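Local atomic coordinates of O-methyltransferase (PDB entry 3MCZ), a protein that probably transfers methyl groups from S-adenosylmethionine to hydroxyl groups of small-molecule acceptors, and forms a homodimer. Residues G129-S134 with H306-T311; P166-V171 with L194-R199; F50-T55 with A64-V69. All coordinates share one frame; numbering follows the deposited sequence.

Contact 1: residues G129-S134 with H306-T311; sequences GEILRS and HMMVNT
Two helices of the methyltransferase domain, 128-132 and 298-310, meet near the subunit interface through the side chains of I131, L132, M308 and V309. I131 points straight at the second helix. Its CG2, anti to the backbone N, rests 3.6 Å from the carbonyl O of M308. The same methyl lies 3.7 Å from M308 CE. The longer arm carries I131 CD1 to V309, 3.9 Å from CG1, the two side chains crossing at about a right angle. M308, a selenomethionine, leaves its helix with CG anti to the backbone N (chi1 -170°) and then bends at chi3, which swings CE across to I131 and to L132, whose CD2 lies 3.9 Å from that methyl. The flexible, unbranched methionine chain can thus lay its terminal methyl against both neighbours. No hydrogen bond crosses. After helix 128-132, R133 NH1 bonds back to G129 O at 3.0 Å, from above the carbonyl plane, while its NH2 forms a salt bridge with D47 of the second subunit. L132 also packs on Y43 of that subunit. The arrangement is consistent with the dimer of this O-methyltransferase family, in which the dimerisation domain of one subunit packs against the catalytic domain of the other.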
loop_
_atom_site.group_PDB
_atom_site.type_symbol
_atom_site.label_atom_id
_atom_site.label_comp_id
_atom_site.label_asym_id
_atom_site.label_seq_id
_atom_site.Cartn_x
_atom_site.Cartn_y
_atom_site.Cartn_z
ATOM N N GLY A 129 -6.958 -7.230 13.560
ATOM C CA GLY A 129 -7.673 -7.269 14.844
ATOM C C GLY A 129 -8.012 -8.684 15.286
ATOM O O GLY A 129 -7.970 -8.990 16.466
ATOM N N GLU A 130 -8.364 -9.552 14.340
ATOM C CA GLU A 130 -8.683 -10.947 14.665
ATOM C C GLU A 130 -7.423 -11.732 15.053
ATOM O O GLU A 130 -7.465 -12.583 15.954
ATOM C CB GLU A 130 -9.343 -11.669 13.473
ATOM C CG GLU A 130 -10.695 -11.120 13.056
ATOM C CD GLU A 130 -11.179 -11.736 11.737
ATOM O OE1 GLU A 130 -11.413 -12.963 11.715
ATOM O OE2 GLU A 130 -11.300 -10.996 10.719
ATOM N N ILE A 131 -6.347 -11.499 14.321
ATOM C CA ILE A 131 -5.067 -12.197 14.544
ATOM C C ILE A 131 -4.521 -11.873 15.903
ATOM O O ILE A 131 -4.068 -12.772 16.628
ATOM C CB ILE A 131 -3.972 -11.847 13.470
ATOM C CG1 ILE A 131 -4.495 -12.077 12.045
ATOM C CG2 ILE A 131 -2.657 -12.661 13.761
ATOM C CD1 ILE A 131 -3.562 -11.530 10.964
ATOM N N LEU A 132 -4.579 -10.589 16.258
ATOM C CA LEU A 132 -4.107 -10.131 17.544
ATOM C C LEU A 132 -4.857 -10.783 18.707
ATOM O O LEU A 132 -4.318 -10.927 19.804
ATOM C CB LEU A 132 -4.234 -8.591 17.641
ATOM C CG LEU A 132 -3.239 -7.848 16.748
ATOM C CD1 LEU A 132 -3.719 -6.389 16.532
ATOM C CD2 LEU A 132 -1.826 -7.892 17.366
ATOM N N ARG A 133 -6.099 -11.164 18.455
ATOM C CA ARG A 133 -6.929 -11.711 19.507
ATOM C C ARG A 133 -7.032 -13.252 19.521
ATOM O O ARG A 133 -7.783 -13.818 20.329
ATOM C CB ARG A 133 -8.313 -11.088 19.413
ATOM C CG ARG A 133 -8.312 -9.607 19.807
ATOM C CD ARG A 133 -9.645 -9.013 19.461
ATOM N NE ARG A 133 -9.801 -7.658 19.938
ATOM C CZ ARG A 133 -9.517 -6.563 19.232
ATOM N NH1 ARG A 133 -9.002 -6.650 18.004
ATOM N NH2 ARG A 133 -9.699 -5.373 19.783
ATOM N N SER A 134 -6.270 -13.931 18.666
ATOM C CA SER A 134 -6.344 -15.380 18.584
ATOM C C SER A 134 -5.067 -16.047 19.053
ATOM O O SER A 134 -3.978 -15.731 18.565
ATOM C CB SER A 134 -6.618 -15.831 17.154
ATOM O OG SER A 134 -6.657 -17.244 17.081
ATOM N N HIS A 306 4.923 -8.718 10.083
ATOM C CA HIS A 306 4.622 -9.437 8.848
ATOM C C HIS A 306 4.499 -10.944 9.135
ATOM O O HIS A 306 3.547 -11.612 8.707
ATOM C CB HIS A 306 5.726 -9.118 7.846
ATOM C CG HIS A 306 5.425 -9.487 6.428
ATOM N ND1 HIS A 306 6.192 -9.027 5.381
ATOM C CD2 HIS A 306 4.451 -10.242 5.879
ATOM C CE1 HIS A 306 5.709 -9.502 4.244
ATOM N NE2 HIS A 306 4.659 -10.257 4.521
HETATM N N MSE A 307 5.433 -11.472 9.892
HETATM C CA MSE A 307 5.460 -12.907 10.181
HETATM C C MSE A 307 4.325 -13.294 11.113
HETATM O O MSE A 307 3.752 -14.348 10.931
HETATM C CB MSE A 307 6.811 -13.322 10.783
HETATM C CG MSE A 307 7.996 -13.222 9.816
HETATM SE SE MSE A 307 7.733 -14.167 8.130
HETATM C CE MSE A 307 6.770 -15.698 8.807
HETATM N N MSE A 308 3.970 -12.415 12.050
HETATM C CA MSE A 308 2.793 -12.598 12.910
HETATM C C MSE A 308 1.518 -12.638 12.078
HETATM O O MSE A 308 0.599 -13.437 12.354
HETATM C CB MSE A 308 2.727 -11.458 13.947
HETATM C CG MSE A 308 1.704 -11.661 15.041
HETATM SE SE MSE A 308 1.035 -10.035 15.703
HETATM C CE MSE A 308 -0.250 -9.880 14.470
ATOM N N VAL A 309 1.427 -11.805 11.036
ATOM C CA VAL A 309 0.239 -11.921 10.178
ATOM C C VAL A 309 0.235 -13.286 9.448
ATOM O O VAL A 309 -0.841 -13.917 9.317
ATOM C CB VAL A 309 0.096 -10.737 9.200
ATOM C CG1 VAL A 309 -0.990 -11.007 8.136
ATOM C CG2 VAL A 309 -0.193 -9.442 9.999
ATOM N N ASN A 310 1.392 -13.699 8.948
ATOM C CA ASN A 310 1.514 -14.926 8.157
ATOM C C ASN A 310 1.305 -16.233 8.917
ATOM O O ASN A 310 0.778 -17.174 8.362
ATOM C CB ASN A 310 2.872 -15.045 7.472
ATOM C CG ASN A 310 3.055 -14.081 6.289
ATOM O OD1 ASN A 310 2.122 -13.388 5.858
ATOM N ND2 ASN A 310 4.318 -14.005 5.797
ATOM N N THR A 311 1.755 -16.312 10.151
ATOM C CA THR A 311 1.664 -17.566 10.903
ATOM C C THR A 311 1.421 -17.294 12.404
ATOM O O THR A 311 1.926 -16.290 12.953
ATOM C CB THR A 311 2.956 -18.427 10.639
ATOM O OG1 THR A 311 2.685 -19.788 10.968
ATOM C CG2 THR A 311 4.141 -17.954 11.414
#

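Contact 2: residues P166-V171 with L194-R199; sequences PMVDVV and LAQVLR
Helices 150-172 and 192-200 run in broadly the same direction, their short segments inclined by 38° and 9.1 Å apart at closest approach. V168 lies over Q196 and V171 over V197. V168 points directly at the other helix; its CG1, anti to the backbone N, presses on the aliphatic root of Q196, 3.5 Å from CG, the two side chains crossing at about a right angle. One turn further along helix 150-172, V171 CG1 meets CG2 of V197, the residue after Q196, at 4.1 Å, a looser touch of compact beta-branched side chains that suit helices at an ordinary spacing. Both helices belong to the Rossmann-like methyltransferase domain: 192-200 follows the first strand, 182-186, and packs L194 and L198 on V231 of an outer strand, whereas M167 and V170 reach strand 332-338. The polar border is arranged differently. In the conformer described, Q196 bends at chi2 (-96°), which brings OE1 toward D169, but Q196 OE1 and D169 OD1, 3.6 Å apart, are both acceptors and do not bond. The carboxylate and amide planes stand 80° apart. The amide NE2 of Q165, one turn before D169, donates to both oxygens and so bridges two groups that would otherwise probably repel each other.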
loop_
_atom_site.group_PDB
_atom_site.type_symbol
_atom_site.label_atom_id
_atom_site.label_comp_id
_atom_site.label_asym_id
_atom_site.label_seq_id
_atom_site.Cartn_x
_atom_site.Cartn_y
_atom_site.Cartn_z
ATOM N N PRO A 166 20.666 -13.405 -3.005
ATOM C CA PRO A 166 21.893 -12.724 -2.543
ATOM C C PRO A 166 22.537 -13.433 -1.386
ATOM O O PRO A 166 23.737 -13.564 -1.364
ATOM C CB PRO A 166 21.400 -11.346 -2.111
ATOM C CG PRO A 166 20.156 -11.113 -2.928
ATOM C CD PRO A 166 19.528 -12.477 -3.137
HETATM N N MSE A 167 21.734 -13.913 -0.435
HETATM C CA MSE A 167 22.314 -14.580 0.709
HETATM C C MSE A 167 22.785 -15.978 0.388
HETATM O O MSE A 167 23.753 -16.417 0.957
HETATM C CB MSE A 167 21.374 -14.601 1.876
HETATM C CG MSE A 167 21.455 -13.324 2.587
HETATM SE SE MSE A 167 19.805 -13.042 3.362
HETATM C CE MSE A 167 18.651 -13.767 1.963
ATOM N N VAL A 168 22.116 -16.652 -0.552
ATOM C CA VAL A 168 22.567 -17.972 -1.041
ATOM C C VAL A 168 24.012 -17.928 -1.528
ATOM O O VAL A 168 24.825 -18.794 -1.203
ATOM C CB VAL A 168 21.666 -18.507 -2.171
ATOM C CG1 VAL A 168 22.250 -19.768 -2.713
ATOM C CG2 VAL A 168 20.211 -18.746 -1.633
ATOM N N ASP A 169 24.335 -16.902 -2.295
ATOM C CA ASP A 169 25.687 -16.744 -2.838
ATOM C C ASP A 169 26.725 -16.556 -1.727
ATOM O O ASP A 169 27.801 -17.142 -1.793
ATOM C CB ASP A 169 25.727 -15.568 -3.817
ATOM C CG ASP A 169 24.680 -15.691 -4.930
ATOM O OD1 ASP A 169 24.292 -16.839 -5.260
ATOM O OD2 ASP A 169 24.245 -14.647 -5.469
ATOM N N VAL A 170 26.377 -15.805 -0.679
ATOM C CA VAL A 170 27.277 -15.626 0.469
ATOM C C VAL A 170 27.440 -16.890 1.288
ATOM O O VAL A 170 28.557 -17.281 1.623
ATOM C CB VAL A 170 26.832 -14.471 1.376
ATOM C CG1 VAL A 170 27.623 -14.479 2.683
ATOM C CG2 VAL A 170 26.992 -13.144 0.646
ATOM N N VAL A 171 26.337 -17.571 1.589
ATOM C CA VAL A 171 26.421 -18.821 2.334
ATOM C C VAL A 171 27.284 -19.853 1.597
ATOM O O VAL A 171 28.124 -20.536 2.204
ATOM C CB VAL A 171 25.001 -19.388 2.629
ATOM C CG1 VAL A 171 25.056 -20.816 3.136
ATOM C CG2 VAL A 171 24.314 -18.498 3.641
ATOM N N LEU A 194 21.151 -25.234 0.130
ATOM C CA LEU A 194 21.866 -26.510 0.103
ATOM C C LEU A 194 22.355 -26.862 -1.289
ATOM O O LEU A 194 23.499 -27.270 -1.457
ATOM C CB LEU A 194 20.986 -27.620 0.634
ATOM C CG LEU A 194 21.690 -28.977 0.680
ATOM C CD1 LEU A 194 22.874 -28.920 1.665
ATOM C CD2 LEU A 194 20.734 -30.053 1.072
ATOM N N ALA A 195 21.483 -26.694 -2.289
ATOM C CA ALA A 195 21.814 -27.023 -3.650
ATOM C C ALA A 195 23.009 -26.205 -4.136
ATOM O O ALA A 195 23.917 -26.746 -4.770
ATOM C CB ALA A 195 20.585 -26.809 -4.571
ATOM N N GLN A 196 23.021 -24.903 -3.848
ATOM C CA GLN A 196 24.091 -24.049 -4.334
ATOM C C GLN A 196 25.396 -24.370 -3.613
ATOM O O GLN A 196 26.467 -24.290 -4.207
ATOM C CB GLN A 196 23.730 -22.573 -4.173
ATOM C CG GLN A 196 22.827 -22.053 -5.267
ATOM C CD GLN A 196 23.602 -21.359 -6.364
ATOM O OE1 GLN A 196 23.596 -20.130 -6.459
ATOM N NE2 GLN A 196 24.287 -22.134 -7.189
ATOM N N VAL A 197 25.293 -24.721 -2.340
ATOM C CA VAL A 197 26.441 -25.133 -1.533
ATOM C C VAL A 197 27.024 -26.429 -2.144
ATOM O O VAL A 197 28.208 -26.503 -2.384
ATOM C CB VAL A 197 26.051 -25.371 -0.046
ATOM C CG1 VAL A 197 27.197 -26.062 0.716
ATOM C CG2 VAL A 197 25.686 -24.013 0.675
ATOM N N LEU A 198 26.181 -27.424 -2.432
ATOM C CA LEU A 198 26.680 -28.685 -3.012
ATOM C C LEU A 198 27.309 -28.481 -4.401
ATOM O O LEU A 198 28.302 -29.119 -4.717
ATOM C CB LEU A 198 25.587 -29.759 -3.033
ATOM C CG LEU A 198 25.498 -30.692 -1.799
ATOM C CD1 LEU A 198 25.686 -29.917 -0.491
ATOM C CD2 LEU A 198 24.197 -31.516 -1.786
ATOM N N ARG A 199 26.777 -27.570 -5.206
ATOM C CA ARG A 199 27.291 -27.347 -6.563
ATOM C C ARG A 199 28.731 -26.906 -6.532
ATOM O O ARG A 199 29.555 -27.354 -7.327
ATOM C CB ARG A 199 26.495 -26.256 -7.275
ATOM C CG ARG A 199 25.149 -26.729 -7.832
ATOM C CD ARG A 199 25.020 -26.455 -9.335
ATOM N NE ARG A 199 24.195 -25.273 -9.608
ATOM C CZ ARG A 199 24.652 -24.024 -9.751
ATOM N NH1 ARG A 199 23.779 -23.048 -9.997
ATOM N NH2 ARG A 199 25.960 -23.738 -9.670
#

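Contact 3: residues F50-T55 with A64-V69; sequences FDLTQT and ASFGMV
L52, on the short helix 49-52, reaches across to S65 and F66 at the end of helix 59-66. Its side chain points toward them: with CG anti to the backbone N, chi1 (-170°) and chi2 (69°) together carry both methyls forward to the other helix. CD2 comes up to the edge of the F66 ring, near the ring plane, and lies 3.6 Å from F66 CE1; this is an edge contact, and the methyl does not sit over the face. The two side chains run antiparallel alongside each other, and L52 CB is 4.2 Å from F66 CE1. These helices lie in the dimerisation domain, which is of the helix-turn-helix, probably winged-helix, type; the contact joins helix 49-52 to helix 59-66. S65 flanks the leucine on its outer side: its OG is 3.7 Å from L52 CD1, a van der Waals touch, while the hydroxyl makes a weak hydrogen bond to E61 O of its own helix. A small polar residue suits that position, since it borders the leucine yet lies at the exposed surface. Beyond F66 the chain leaves the helix at G67, whose positive phi (68°) is easily adopted by a residue without a side chain. M68 then packs on L132 of the second subunit, and F66 O accepts a weak bond from R133 NE of that subunit.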
loop_
_atom_site.group_PDB
_atom_site.type_symbol
_atom_site.label_atom_id
_atom_site.label_comp_id
_atom_site.label_asym_id
_atom_site.label_seq_id
_atom_site.Cartn_x
_atom_site.Cartn_y
_atom_site.Cartn_z
ATOM N N PHE A 50 1.510 -6.391 -19.366
ATOM C CA PHE A 50 2.830 -6.022 -19.899
ATOM C C PHE A 50 3.377 -6.971 -20.975
ATOM O O PHE A 50 4.334 -6.631 -21.694
ATOM C CB PHE A 50 3.834 -5.869 -18.765
ATOM C CG PHE A 50 3.435 -4.849 -17.753
ATOM C CD1 PHE A 50 3.265 -3.527 -18.109
ATOM C CD2 PHE A 50 3.217 -5.216 -16.411
ATOM C CE1 PHE A 50 2.907 -2.578 -17.145
ATOM C CE2 PHE A 50 2.860 -4.275 -15.455
ATOM C CZ PHE A 50 2.702 -2.952 -15.827
ATOM N N ASP A 51 2.769 -8.146 -21.085
ATOM C CA ASP A 51 3.073 -9.059 -22.167
ATOM C C ASP A 51 2.523 -8.485 -23.470
ATOM O O ASP A 51 3.142 -8.649 -24.521
ATOM C CB ASP A 51 2.478 -10.449 -21.898
ATOM C CG ASP A 51 3.336 -11.283 -20.952
ATOM O OD1 ASP A 51 4.064 -10.711 -20.113
ATOM O OD2 ASP A 51 3.299 -12.526 -21.062
ATOM N N LEU A 52 1.358 -7.836 -23.411
ATOM C CA LEU A 52 0.773 -7.200 -24.610
ATOM C C LEU A 52 1.594 -6.000 -25.069
ATOM O O LEU A 52 1.804 -5.798 -26.273
ATOM C CB LEU A 52 -0.678 -6.769 -24.368
ATOM C CG LEU A 52 -1.457 -6.310 -25.614
ATOM C CD1 LEU A 52 -1.736 -7.473 -26.590
ATOM C CD2 LEU A 52 -2.755 -5.617 -25.206
ATOM N N THR A 53 2.081 -5.216 -24.107
ATOM C CA THR A 53 2.803 -3.987 -24.389
ATOM C C THR A 53 4.317 -4.198 -24.593
ATOM O O THR A 53 5.077 -3.242 -24.559
ATOM C CB THR A 53 2.524 -2.916 -23.268
ATOM O OG1 THR A 53 2.759 -3.477 -21.970
ATOM C CG2 THR A 53 1.078 -2.447 -23.322
ATOM N N GLN A 54 4.753 -5.437 -24.836
ATOM C CA GLN A 54 6.134 -5.693 -25.297
ATOM C C GLN A 54 6.384 -4.997 -26.631
ATOM O O GLN A 54 7.518 -4.629 -26.963
ATOM C CB GLN A 54 6.410 -7.186 -25.437
ATOM C CG GLN A 54 6.715 -7.881 -24.096
ATOM C CD GLN A 54 7.088 -9.345 -24.293
ATOM O OE1 GLN A 54 6.281 -10.137 -24.803
ATOM N NE2 GLN A 54 8.318 -9.711 -23.904
ATOM N N THR A 55 5.319 -4.808 -27.391
ATOM C CA THR A 55 5.370 -3.880 -28.503
ATOM C C THR A 55 4.301 -2.792 -28.329
ATOM O O THR A 55 3.363 -2.947 -27.543
ATOM C CB THR A 55 5.279 -4.620 -29.845
ATOM O OG1 THR A 55 5.480 -3.679 -30.895
ATOM C CG2 THR A 55 3.937 -5.340 -30.005
ATOM N N ALA A 64 -9.414 -3.621 -26.958
ATOM C CA ALA A 64 -9.951 -4.697 -27.808
ATOM C C ALA A 64 -9.443 -6.055 -27.320
ATOM O O ALA A 64 -10.223 -7.003 -27.236
ATOM C CB ALA A 64 -9.588 -4.481 -29.252
ATOM N N SER A 65 -8.151 -6.134 -26.991
ATOM C CA SER A 65 -7.527 -7.376 -26.527
ATOM C C SER A 65 -8.128 -7.894 -25.247
ATOM O O SER A 65 -8.342 -9.091 -25.111
ATOM C CB SER A 65 -6.021 -7.188 -26.280
ATOM O OG SER A 65 -5.291 -7.171 -27.496
ATOM N N PHE A 66 -8.341 -6.992 -24.291
ATOM C CA PHE A 66 -8.765 -7.343 -22.948
ATOM C C PHE A 66 -10.264 -7.172 -22.713
ATOM O O PHE A 66 -10.748 -7.448 -21.616
ATOM C CB PHE A 66 -7.993 -6.485 -21.920
ATOM C CG PHE A 66 -6.602 -6.969 -21.675
ATOM C CD1 PHE A 66 -5.527 -6.426 -22.351
ATOM C CD2 PHE A 66 -6.374 -8.003 -20.782
ATOM C CE1 PHE A 66 -4.232 -6.907 -22.142
ATOM C CE2 PHE A 66 -5.093 -8.485 -20.560
ATOM C CZ PHE A 66 -4.017 -7.939 -21.245
ATOM N N GLY A 67 -10.990 -6.665 -23.700
ATOM C CA GLY A 67 -12.411 -6.390 -23.516
ATOM C C GLY A 67 -12.705 -5.253 -22.543
ATOM O O GLY A 67 -13.683 -5.305 -21.783
HETATM N N MSE A 68 -11.881 -4.210 -22.582
HETATM C CA MSE A 68 -12.085 -3.041 -21.727
HETATM C C MSE A 68 -12.822 -1.919 -22.471
HETATM O O MSE A 68 -12.833 -1.876 -23.703
HETATM C CB MSE A 68 -10.742 -2.480 -21.273
HETATM C CG MSE A 68 -9.910 -3.411 -20.421
HETATM SE SE MSE A 68 -8.163 -2.681 -20.199
HETATM C CE MSE A 68 -7.336 -4.146 -19.171
ATOM N N VAL A 69 -13.407 -1.003 -21.693
ATOM C CA VAL A 69 -13.828 0.286 -22.186
ATOM C C VAL A 69 -12.572 1.071 -22.581
ATOM O O VAL A 69 -11.642 1.255 -21.767
ATOM C CB VAL A 69 -14.593 1.060 -21.101
ATOM C CG1 VAL A 69 -14.894 2.511 -21.567
ATOM C CG2 VAL A 69 -15.872 0.264 -20.678
#

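Contacts 1 and 2 are buried and both belong to the methyltransferase domain, on opposite sides of the chain's centre, about 32 Å apart between centres; contact 3 is a surface contact in the dimerisation domain. No two contacts share a helix. None has a hydrogen bond between its segments, and packing is mainly apolar, but their borders differ: contact 1 is bordered by charged residues that bind the second subunit, such as R133, contact 2 by polar groups bridged within the chain, contact 3 by an exposed serine. Contacts 1 and 3, about 21 Å apart at their nearest atoms within one chain, are joined through the dimer, because R133 and L132 of one subunit meet F66 to M68 of the other.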